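Long-range contact in 3-phosphoshikimate 1-carboxyvinyltransferase (Streptomyces sviceus, PDB 7M0O), which probably transfers the enolpyruvyl group of phosphoenolpyruvate to the 5-hydroxyl of shikimate-3-phosphate on the way to chorismate: residues S9-A18 with Y183-F194. Numbering follows the deposited sequence.
Sequences SITARALFLA and YVEITLAMMRAF
With CG of Arg13 beside its own backbone N (chi1 -61°) and the chain extended from there to NE, the Arg13 side chain sits as a knob among Tyr183, Ile186, Thr187 and Met190. Tyr183 swings its ring in with CG trans to the backbone N (chi1 -165°), and the guanidinium carbon CZ of Arg13 lies 3.9 Å from the ring centroid in a cation-pi contact. CG2 of Ile186 covers the opposite face of the guanidinium, while at its edge Arg13 NE donates an in-plane bond of 2.7 Å to OG1 of Thr187, which Thr158 of helix 155-163 also engages. An alanine in place of Arg13 would probably strip the Tyr183 face of its cation and leave Thr187 without this donor. Met190 is the reciprocal knob: its chain bends at the end, bringing CE to 3.8 Å from CB of Ala14, with SD against the Arg13 methylenes. Further along, CB of Leu17 sits centrally over the Phe194 ring, 3.7 Å from its centroid. The axes of helix segments 9-18 and 183-193 cross at -36° and pack knobs-into-holes in the EPSP synthase fold, with segment 9-18 carrying Ser9 and Arg13, predicted to bind shikimate-3-phosphate.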
ATOM      1  N   SER A   9      -1.375  -2.298  -2.399  1.00 12.08           N
ATOM      2  CA  SER A   9      -0.153  -3.082  -2.548  1.00 14.45           C
ATOM      3  C   SER A   9      -0.287  -4.462  -1.911  1.00 13.86           C
ATOM      4  O   SER A   9       0.316  -5.427  -2.392  1.00 15.30           O
ATOM      5  CB  SER A   9       1.046  -2.336  -1.958  1.00 20.36           C
ATOM      6  OG  SER A   9       0.908  -2.151  -0.570  1.00 20.71           O
ATOM      7  N   ILE A  10      -1.068  -4.588  -0.838  1.00 13.87           N
ATOM      8  CA  ILE A  10      -1.287  -5.915  -0.273  1.00 10.80           C
ATOM      9  C   ILE A  10      -2.171  -6.748  -1.206  1.00 11.10           C
ATOM     10  O   ILE A  10      -1.921  -7.943  -1.410  1.00 13.70           O
ATOM     11  CB  ILE A  10      -1.861  -5.813   1.148  1.00 12.24           C
ATOM     12  CG1 ILE A  10      -0.773  -5.283   2.089  1.00 13.16           C
ATOM     13  CG2 ILE A  10      -2.380  -7.190   1.613  1.00 11.87           C
ATOM     14  CD1 ILE A  10      -1.244  -4.962   3.510  1.00 14.28           C
ATOM     15  N   THR A  11      -3.184  -6.132  -1.820  1.00 11.22           N
ATOM     16  CA  THR A  11      -4.033  -6.879  -2.743  1.00  8.14           C
ATOM     17  C   THR A  11      -3.207  -7.420  -3.906  1.00 11.04           C
ATOM     18  O   THR A  11      -3.383  -8.572  -4.324  1.00 12.61           O
ATOM     19  CB  THR A  11      -5.197  -6.002  -3.250  1.00 11.76           C
ATOM     20  OG1 THR A  11      -6.042  -5.604  -2.149  1.00 10.95           O
ATOM     21  CG2 THR A  11      -6.046  -6.770  -4.265  1.00 14.71           C
ATOM     22  N   ALA A  12      -2.253  -6.623  -4.383  1.00 13.28           N
ATOM     23  CA  ALA A  12      -1.425  -7.015  -5.525  1.00 14.67           C
ATOM     24  C   ALA A  12      -0.583  -8.242  -5.209  1.00 13.93           C
ATOM     25  O   ALA A  12      -0.572  -9.217  -5.974  1.00 14.46           O
ATOM     26  CB  ALA A  12      -0.523  -5.845  -5.922  1.00 16.94           C
ATOM     27  N   ARG A  13       0.174  -8.188  -4.106  1.00 12.00           N
ATOM     28  CA  ARG A  13       0.945  -9.354  -3.677  1.00 15.29           C
ATOM     29  C   ARG A  13       0.045 -10.571  -3.472  1.00 16.06           C
ATOM     30  O   ARG A  13       0.409 -11.690  -3.852  1.00 14.87           O
ATOM     31  CB  ARG A  13       1.699  -9.053  -2.380  1.00 13.87           C
ATOM     32  CG  ARG A  13       2.729  -7.913  -2.408  1.00 16.01           C
ATOM     33  CD  ARG A  13       3.216  -7.757  -0.972  1.00 22.78           C
ATOM     34  NE  ARG A  13       4.184  -6.694  -0.707  1.00 30.08           N
ATOM     35  CZ  ARG A  13       3.873  -5.445  -0.366  1.00 25.06           C
ATOM     36  NH1 ARG A  13       2.604  -5.049  -0.278  1.00 22.25           N
ATOM     37  NH2 ARG A  13       4.841  -4.582  -0.115  1.00 28.81           N
ATOM     38  N   ALA A  14      -1.120 -10.377  -2.844  1.00 11.50           N
ATOM     39  CA  ALA A  14      -1.998 -11.510  -2.538  1.00 13.05           C
ATOM     40  C   ALA A  14      -2.514 -12.190  -3.799  1.00 11.42           C
ATOM     41  O   ALA A  14      -2.728 -13.411  -3.802  1.00 10.96           O
ATOM     42  CB  ALA A  14      -3.177 -11.051  -1.682  1.00 10.21           C
ATOM     43  N   LEU A  15      -2.771 -11.411  -4.859  1.00 11.33           N
ATOM     44  CA  LEU A  15      -3.232 -11.994  -6.124  1.00 10.94           C
ATOM     45  C   LEU A  15      -2.162 -12.887  -6.740  1.00 16.45           C
ATOM     46  O   LEU A  15      -2.468 -13.962  -7.276  1.00 13.13           O
ATOM     47  CB  LEU A  15      -3.619 -10.888  -7.111  1.00 13.68           C
ATOM     48  CG  LEU A  15      -4.948 -10.196  -6.861  1.00 17.18           C
ATOM     49  CD1 LEU A  15      -5.102  -8.978  -7.758  1.00 16.63           C
ATOM     50  CD2 LEU A  15      -6.060 -11.164  -7.111  1.00 18.17           C
ATOM     51  N   PHE A  16      -0.904 -12.442  -6.695  1.00 11.95           N
ATOM     52  CA  PHE A  16       0.203 -13.276  -7.156  1.00 10.25           C
ATOM     53  C   PHE A  16       0.264 -14.577  -6.370  1.00 12.62           C
ATOM     54  O   PHE A  16       0.369 -15.664  -6.949  1.00 14.45           O
ATOM     55  CB  PHE A  16       1.517 -12.498  -7.025  1.00 10.90           C
ATOM     56  CG  PHE A  16       2.726 -13.215  -7.590  1.00 13.87           C
ATOM     57  CD1 PHE A  16       3.234 -14.361  -6.968  1.00 12.21           C
ATOM     58  CD2 PHE A  16       3.382 -12.729  -8.716  1.00 17.25           C
ATOM     59  CE1 PHE A  16       4.356 -15.028  -7.472  1.00 13.06           C
ATOM     60  CE2 PHE A  16       4.517 -13.392  -9.227  1.00 16.61           C
ATOM     61  CZ  PHE A  16       4.998 -14.535  -8.599  1.00 13.37           C
ATOM     62  N   LEU A  17       0.255 -14.475  -5.041  1.00 14.02           N
ATOM     63  CA  LEU A  17       0.364 -15.663  -4.199  1.00 12.96           C
ATOM     64  C   LEU A  17      -0.808 -16.618  -4.426  1.00 13.29           C
ATOM     65  O   LEU A  17      -0.615 -17.846  -4.481  1.00 12.65           O
ATOM     66  CB  LEU A  17       0.464 -15.232  -2.737  1.00 11.95           C
ATOM     67  CG  LEU A  17       1.765 -14.476  -2.445  1.00 14.10           C
ATOM     68  CD1 LEU A  17       1.689 -13.648  -1.169  1.00 11.67           C
ATOM     69  CD2 LEU A  17       2.901 -15.487  -2.330  1.00 13.84           C
ATOM     70  N   ALA A  18      -2.029 -16.075  -4.572  1.00 11.35           N
ATOM     71  CA  ALA A  18      -3.200 -16.915  -4.825  1.00 11.04           C
ATOM     72  C   ALA A  18      -3.068 -17.657  -6.148  1.00 13.49           C
ATOM     73  O   ALA A  18      -3.488 -18.811  -6.263  1.00 13.36           O
ATOM     74  CB  ALA A  18      -4.484 -16.078  -4.823  1.00 12.37           C
ATOM     75  N   TYR A 183       8.223  -1.978   2.882  1.00 26.66           N
ATOM     76  CA  TYR A 183       7.607  -2.710   1.781  1.00 24.69           C
ATOM     77  C   TYR A 183       8.141  -4.132   1.710  1.00 24.22           C
ATOM     78  O   TYR A 183       7.378  -5.088   1.510  1.00 21.65           O
ATOM     79  CB  TYR A 183       7.869  -1.961   0.471  1.00 23.95           C
ATOM     80  CG  TYR A 183       7.020  -2.365  -0.707  1.00 28.73           C
ATOM     81  CD1 TYR A 183       5.855  -1.671  -1.029  1.00 30.13           C
ATOM     82  CD2 TYR A 183       7.398  -3.424  -1.524  1.00 31.51           C
ATOM     83  CE1 TYR A 183       5.080  -2.040  -2.126  1.00 32.68           C
ATOM     84  CE2 TYR A 183       6.635  -3.799  -2.614  1.00 30.06           C
ATOM     85  CZ  TYR A 183       5.477  -3.108  -2.911  1.00 34.89           C
ATOM     86  OH  TYR A 183       4.731  -3.488  -3.998  1.00 37.60           O
ATOM     87  N   VAL A 184       9.449  -4.303   1.906  1.00 19.71           N
ATOM     88  CA  VAL A 184       9.976  -5.658   1.824  1.00 21.23           C
ATOM     89  C   VAL A 184       9.510  -6.501   3.012  1.00 24.21           C
ATOM     90  O   VAL A 184       9.243  -7.697   2.852  1.00 19.09           O
ATOM     91  CB  VAL A 184      11.514  -5.645   1.680  1.00 29.48           C
ATOM     92  CG1 VAL A 184      11.946  -4.593   0.666  1.00 32.71           C
ATOM     93  CG2 VAL A 184      12.206  -5.446   3.021  1.00 32.91           C
ATOM     94  N   GLU A 185       9.360  -5.912   4.208  1.00 18.97           N
ATOM     95  CA  GLU A 185       8.930  -6.744   5.330  1.00 18.99           C
ATOM     96  C   GLU A 185       7.495  -7.229   5.150  1.00 18.83           C
ATOM     97  O   GLU A 185       7.168  -8.342   5.579  1.00 17.65           O
ATOM     98  CB  GLU A 185       9.061  -6.001   6.660  1.00 22.84           C
ATOM     99  CG  GLU A 185       8.914  -6.909   7.900  1.00 39.08           C
ATOM    100  CD  GLU A 185       9.323  -8.367   7.656  1.00 41.34           C
ATOM    101  OE1 GLU A 185       8.459  -9.269   7.789  1.00 35.87           O
ATOM    102  OE2 GLU A 185      10.518  -8.618   7.366  1.00 45.33           O
ATOM    103  N   ILE A 186       6.634  -6.417   4.529  1.00 17.28           N
ATOM    104  CA  ILE A 186       5.273  -6.862   4.226  1.00 13.46           C
ATOM    105  C   ILE A 186       5.294  -8.023   3.235  1.00 15.54           C
ATOM    106  O   ILE A 186       4.542  -8.998   3.387  1.00 15.22           O
ATOM    107  CB  ILE A 186       4.429  -5.685   3.702  1.00 16.16           C
ATOM    108  CG1 ILE A 186       4.252  -4.644   4.811  1.00 18.38           C
ATOM    109  CG2 ILE A 186       3.058  -6.161   3.161  1.00 18.06           C
ATOM    110  CD1 ILE A 186       3.670  -3.360   4.305  1.00 20.26           C
ATOM    111  N   THR A 187       6.150  -7.943   2.207  1.00 16.75           N
ATOM    112  CA  THR A 187       6.224  -9.043   1.246  1.00 12.64           C
ATOM    113  C   THR A 187       6.660 -10.332   1.934  1.00 14.34           C
ATOM    114  O   THR A 187       6.084 -11.401   1.695  1.00 13.16           O
ATOM    115  CB  THR A 187       7.178  -8.709   0.101  1.00 14.87           C
ATOM    116  OG1 THR A 187       6.732  -7.543  -0.601  1.00 14.97           O
ATOM    117  CG2 THR A 187       7.259  -9.878  -0.885  1.00 14.46           C
ATOM    118  N   LEU A 188       7.649 -10.247   2.827  1.00 15.39           N
ATOM    119  CA  LEU A 188       8.128 -11.461   3.477  1.00 14.92           C
ATOM    120  C   LEU A 188       7.074 -12.046   4.410  1.00 14.95           C
ATOM    121  O   LEU A 188       6.925 -13.269   4.490  1.00 14.51           O
ATOM    122  CB  LEU A 188       9.427 -11.183   4.229  1.00 17.82           C
ATOM    123  CG  LEU A 188      10.595 -10.693   3.369  1.00 18.94           C
ATOM    124  CD1 LEU A 188      11.886 -10.684   4.170  1.00 24.52           C
ATOM    125  CD2 LEU A 188      10.766 -11.545   2.125  1.00 17.33           C
ATOM    126  N   ALA A 189       6.327 -11.193   5.118  1.00 14.59           N
ATOM    127  CA  ALA A 189       5.292 -11.702   6.008  1.00 19.22           C
ATOM    128  C   ALA A 189       4.173 -12.387   5.227  1.00 15.54           C
ATOM    129  O   ALA A 189       3.612 -13.394   5.682  1.00 13.57           O
ATOM    130  CB  ALA A 189       4.732 -10.569   6.864  1.00 14.60           C
ATOM    131  N   MET A 190       3.822 -11.847   4.058  1.00 15.83           N
ATOM    132  CA  MET A 190       2.771 -12.473   3.261  1.00 15.34           C
ATOM    133  C   MET A 190       3.238 -13.816   2.710  1.00 14.01           C
ATOM    134  O   MET A 190       2.480 -14.797   2.703  1.00 12.16           O
ATOM    135  CB  MET A 190       2.326 -11.528   2.142  1.00 14.29           C
ATOM    136  CG  MET A 190       1.642 -10.249   2.669  1.00 12.96           C
ATOM    137  SD  MET A 190       1.014  -9.150   1.387  1.00 14.90           S
ATOM    138  CE  MET A 190      -0.276 -10.187   0.672  1.00 10.77           C
ATOM    139  N   MET A 191       4.495 -13.891   2.266  1.00 14.70           N
ATOM    140  CA  MET A 191       5.039 -15.173   1.834  1.00 12.73           C
ATOM    141  C   MET A 191       5.004 -16.195   2.969  1.00 15.47           C
ATOM    142  O   MET A 191       4.747 -17.384   2.731  1.00 16.16           O
ATOM    143  CB  MET A 191       6.457 -14.977   1.288  1.00 13.89           C
ATOM    144  CG  MET A 191       6.533 -14.172  -0.037  1.00 12.17           C
ATOM    145  SD  MET A 191       8.214 -13.768  -0.571  1.00 13.49           S
ATOM    146  CE  MET A 191       8.839 -15.415  -0.945  1.00 13.14           C
ATOM    147  N   ARG A 192       5.215 -15.745   4.219  1.00 17.92           N
ATOM    148  CA  ARG A 192       5.132 -16.656   5.364  1.00 15.76           C
ATOM    149  C   ARG A 192       3.712 -17.170   5.551  1.00 13.62           C
ATOM    150  O   ARG A 192       3.513 -18.350   5.867  1.00 18.00           O
ATOM    151  CB  ARG A 192       5.629 -15.973   6.646  1.00 20.78           C
ATOM    152  CG  ARG A 192       7.141 -15.843   6.750  1.00 30.06           C
ATOM    153  CD  ARG A 192       7.595 -15.450   8.160  1.00 34.21           C
ATOM    154  NE  ARG A 192       7.309 -14.049   8.460  1.00 41.69           N
ATOM    155  CZ  ARG A 192       8.141 -13.041   8.208  1.00 38.54           C
ATOM    156  NH1 ARG A 192       9.321 -13.273   7.644  1.00 38.08           N
ATOM    157  NH2 ARG A 192       7.796 -11.797   8.518  1.00 33.45           N
ATOM    158  N   ALA A 193       2.708 -16.309   5.341  1.00 13.42           N
ATOM    159  CA  ALA A 193       1.323 -16.758   5.419  1.00 15.40           C
ATOM    160  C   ALA A 193       1.003 -17.798   4.355  1.00 16.74           C
ATOM    161  O   ALA A 193       0.088 -18.610   4.539  1.00 18.69           O
ATOM    162  CB  ALA A 193       0.369 -15.568   5.297  1.00 17.43           C
ATOM    163  N   PHE A 194       1.754 -17.809   3.258  1.00 18.74           N
ATOM    164  CA  PHE A 194       1.605 -18.811   2.218  1.00 12.84           C
ATOM    165  C   PHE A 194       2.689 -19.887   2.301  1.00 19.09           C
ATOM    166  O   PHE A 194       2.973 -20.557   1.304  1.00 17.67           O
ATOM    167  CB  PHE A 194       1.587 -18.120   0.846  1.00 15.37           C
ATOM    168  CG  PHE A 194       0.268 -17.454   0.523  1.00 12.47           C
ATOM    169  CD1 PHE A 194      -0.678 -18.105  -0.274  1.00 12.06           C
ATOM    170  CD2 PHE A 194      -0.034 -16.205   1.019  1.00 15.08           C
ATOM    171  CE1 PHE A 194      -1.901 -17.512  -0.559  1.00 13.52           C
ATOM    172  CE2 PHE A 194      -1.253 -15.596   0.730  1.00 13.54           C
ATOM    173  CZ  PHE A 194      -2.185 -16.237  -0.058  1.00 12.59           C
TER
HETATM  174  O   HOH W   1       2.930  -5.066  -4.220  1.00 30.07           O